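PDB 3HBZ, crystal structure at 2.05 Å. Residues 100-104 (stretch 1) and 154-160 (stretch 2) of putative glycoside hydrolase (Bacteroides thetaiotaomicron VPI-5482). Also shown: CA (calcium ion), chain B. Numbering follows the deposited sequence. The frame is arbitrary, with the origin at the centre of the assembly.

Stretch 1 (100-104) YNFED
Stretch 2 154-160: KTGKCLS

A calcium ion joins these two stretches of one chain, and a small apolar contact lies beside it; the stretches bury 302 Å² between them, both sides summed. Their register runs in opposite directions, 102 with 158 and 103 with 157. Tyr 100, extended (phi/psi -125/110), leads in without touching stretch 2.

Asn 101 (-108/-5) turns its carbonyl to the metal, Asn 101 O to calcium 2.4 Å. Its m side chain (chi2 -63°) serves indirectly: a calcium-bound water, its O 2.4 Å from the ion, donates to Asn 101 OD1 at 2.8 Å and to Thr 155 OG1 at 2.6 Å, the threonine (-131/138) being p. Stretch 2 supplies two further carbonyls, Thr 155 O at 2.4 Å and Lys 157 O at 2.3 Å from calcium. Asn 101 O and Lys 157 O approach to 3.3 Å, a crowding the shared cation makes tolerable. Two atoms from elsewhere in the structure complete the shell.

Phe 102 takes a left-handed backbone (59/32), its CA 5.1 Å from Cys 158 CA. Its CB points toward stretch 2, and with chi1 -59° and chi2 -75° the buried Phe 102 ring lays one face under Leu 159 CB, 4.2 Å from the centroid and 22° off the normal; Phe 102 CD1 to Leu 159 CB is 3.9 Å. Leucine (-82/134; t, p) suits this aromatic face, while Cys 158 (-147/175) begins the strand with its CB directed away.

Glu 103 (-87/-31) has its CA 5.5 Å from Lys 157 CA. Its CB points sideways, but chi angles of -52°, -53° and -31° curl the carboxylate back. Glu 103 OE2 binds calcium at 2.3 Å, and Glu 103 OE1 accepts a nearly straight hydrogen bond from Lys 157 N (2.8 Å, 173°). Gly 156 (56/-142) fits closely: an ideal CB would lie 2.4 Å from Glu 103 OE2, and positive phi favours glycine. The Lys 157 side chain (-93/175; m, then extended) leads away.

Asp 104 (-108/132), its CB pointing away, leaves the contact.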

# COMPACT_ATOMS: atom_id res chain seq x y z
N TYR A 100 -11.45 0.74 -9.75
CA TYR A 100 -10.19 -0.01 -9.86
C TYR A 100 -10.31 -1.14 -10.87
O TYR A 100 -10.98 -2.13 -10.61
CB TYR A 100 -9.83 -0.61 -8.50
CG TYR A 100 -10.03 0.35 -7.35
CD1 TYR A 100 -9.40 1.58 -7.33
CD2 TYR A 100 -10.85 0.02 -6.29
CE1 TYR A 100 -9.58 2.46 -6.28
CE2 TYR A 100 -11.06 0.89 -5.23
CZ TYR A 100 -10.41 2.10 -5.22
OH TYR A 100 -10.60 2.96 -4.14
N ASN A 101 -9.64 -0.99 -12.00
CA ASN A 101 -9.67 -2.01 -13.05
C ASN A 101 -8.35 -2.81 -13.18
O ASN A 101 -8.25 -3.75 -13.97
CB ASN A 101 -10.05 -1.33 -14.38
CG ASN A 101 -11.56 -1.03 -14.46
OD1 ASN A 101 -12.37 -1.93 -14.46
ND2 ASN A 101 -11.92 0.23 -14.55
N PHE A 102 -7.35 -2.40 -12.41
CA PHE A 102 -6.09 -3.10 -12.29
C PHE A 102 -5.33 -3.26 -13.60
O PHE A 102 -4.62 -4.26 -13.79
CB PHE A 102 -6.30 -4.42 -11.54
CG PHE A 102 -6.87 -4.20 -10.16
CD1 PHE A 102 -6.07 -3.72 -9.16
CD2 PHE A 102 -8.23 -4.31 -9.91
CE1 PHE A 102 -6.60 -3.43 -7.90
CE2 PHE A 102 -8.75 -4.02 -8.66
CZ PHE A 102 -7.91 -3.58 -7.67
N GLU A 103 -5.48 -2.26 -14.49
CA GLU A 103 -4.81 -2.25 -15.77
C GLU A 103 -3.40 -1.62 -15.70
O GLU A 103 -2.53 -1.97 -16.48
CB GLU A 103 -5.62 -1.49 -16.84
CG GLU A 103 -7.11 -1.92 -17.04
CD GLU A 103 -7.25 -3.42 -17.28
OE1 GLU A 103 -6.32 -4.02 -17.86
OE2 GLU A 103 -8.29 -3.99 -16.88
N ASP A 104 -3.20 -0.66 -14.81
CA ASP A 104 -2.05 0.23 -14.89
C ASP A 104 -1.04 -0.10 -13.80
O ASP A 104 -1.42 -0.22 -12.62
CB ASP A 104 -2.49 1.67 -14.67
CG ASP A 104 -3.35 2.21 -15.84
OD1 ASP A 104 -3.04 1.94 -17.00
OD2 ASP A 104 -4.33 2.88 -15.54
N LYS A 154 -11.30 -10.04 -15.64
CA LYS A 154 -12.67 -10.09 -16.03
C LYS A 154 -12.85 -9.20 -17.26
O LYS A 154 -13.46 -9.61 -18.21
CB LYS A 154 -13.57 -9.62 -14.87
CG LYS A 154 -15.07 -9.65 -15.20
CD LYS A 154 -15.90 -9.61 -13.93
CE LYS A 154 -17.40 -9.64 -14.26
NZ LYS A 154 -17.81 -8.46 -15.05
N THR A 155 -12.31 -7.98 -17.22
CA THR A 155 -12.12 -7.18 -18.44
C THR A 155 -10.68 -6.71 -18.35
O THR A 155 -10.23 -6.33 -17.28
CB THR A 155 -13.08 -5.97 -18.52
OG1 THR A 155 -13.18 -5.34 -17.23
CG2 THR A 155 -14.52 -6.40 -19.01
N GLY A 156 -9.95 -6.74 -19.44
CA GLY A 156 -8.51 -6.45 -19.41
C GLY A 156 -7.76 -7.36 -18.44
O GLY A 156 -8.05 -8.54 -18.36
N LYS A 157 -6.77 -6.81 -17.74
CA LYS A 157 -5.93 -7.58 -16.82
C LYS A 157 -6.52 -7.46 -15.45
O LYS A 157 -7.53 -6.73 -15.28
CB LYS A 157 -4.52 -7.05 -16.84
CG LYS A 157 -3.96 -7.03 -18.31
CD LYS A 157 -2.60 -6.37 -18.39
CE LYS A 157 -1.99 -6.50 -19.81
NZ LYS A 157 -0.80 -5.63 -19.92
N CYS A 158 -5.94 -8.18 -14.49
CA CYS A 158 -6.39 -8.11 -13.10
C CYS A 158 -5.25 -8.28 -12.10
O CYS A 158 -4.10 -8.51 -12.47
CB CYS A 158 -7.46 -9.14 -12.83
SG CYS A 158 -6.86 -10.88 -12.83
N LEU A 159 -5.62 -8.11 -10.83
CA LEU A 159 -4.77 -8.28 -9.70
C LEU A 159 -4.72 -9.76 -9.38
O LEU A 159 -5.76 -10.44 -9.36
CB LEU A 159 -5.37 -7.52 -8.49
CG LEU A 159 -4.67 -7.68 -7.14
CD1 LEU A 159 -3.24 -7.15 -7.25
CD2 LEU A 159 -5.55 -6.94 -6.04
N SER A 160 -3.51 -10.27 -9.14
CA SER A 160 -3.30 -11.62 -8.70
C SER A 160 -2.47 -11.66 -7.43
O SER A 160 -1.36 -11.12 -7.35
CB SER A 160 -2.58 -12.41 -9.81
OG SER A 160 -2.43 -13.76 -9.42
CA CA B . -9.36 -5.36 -15.33
O HOH W 1 -11.40 -4.21 -15.67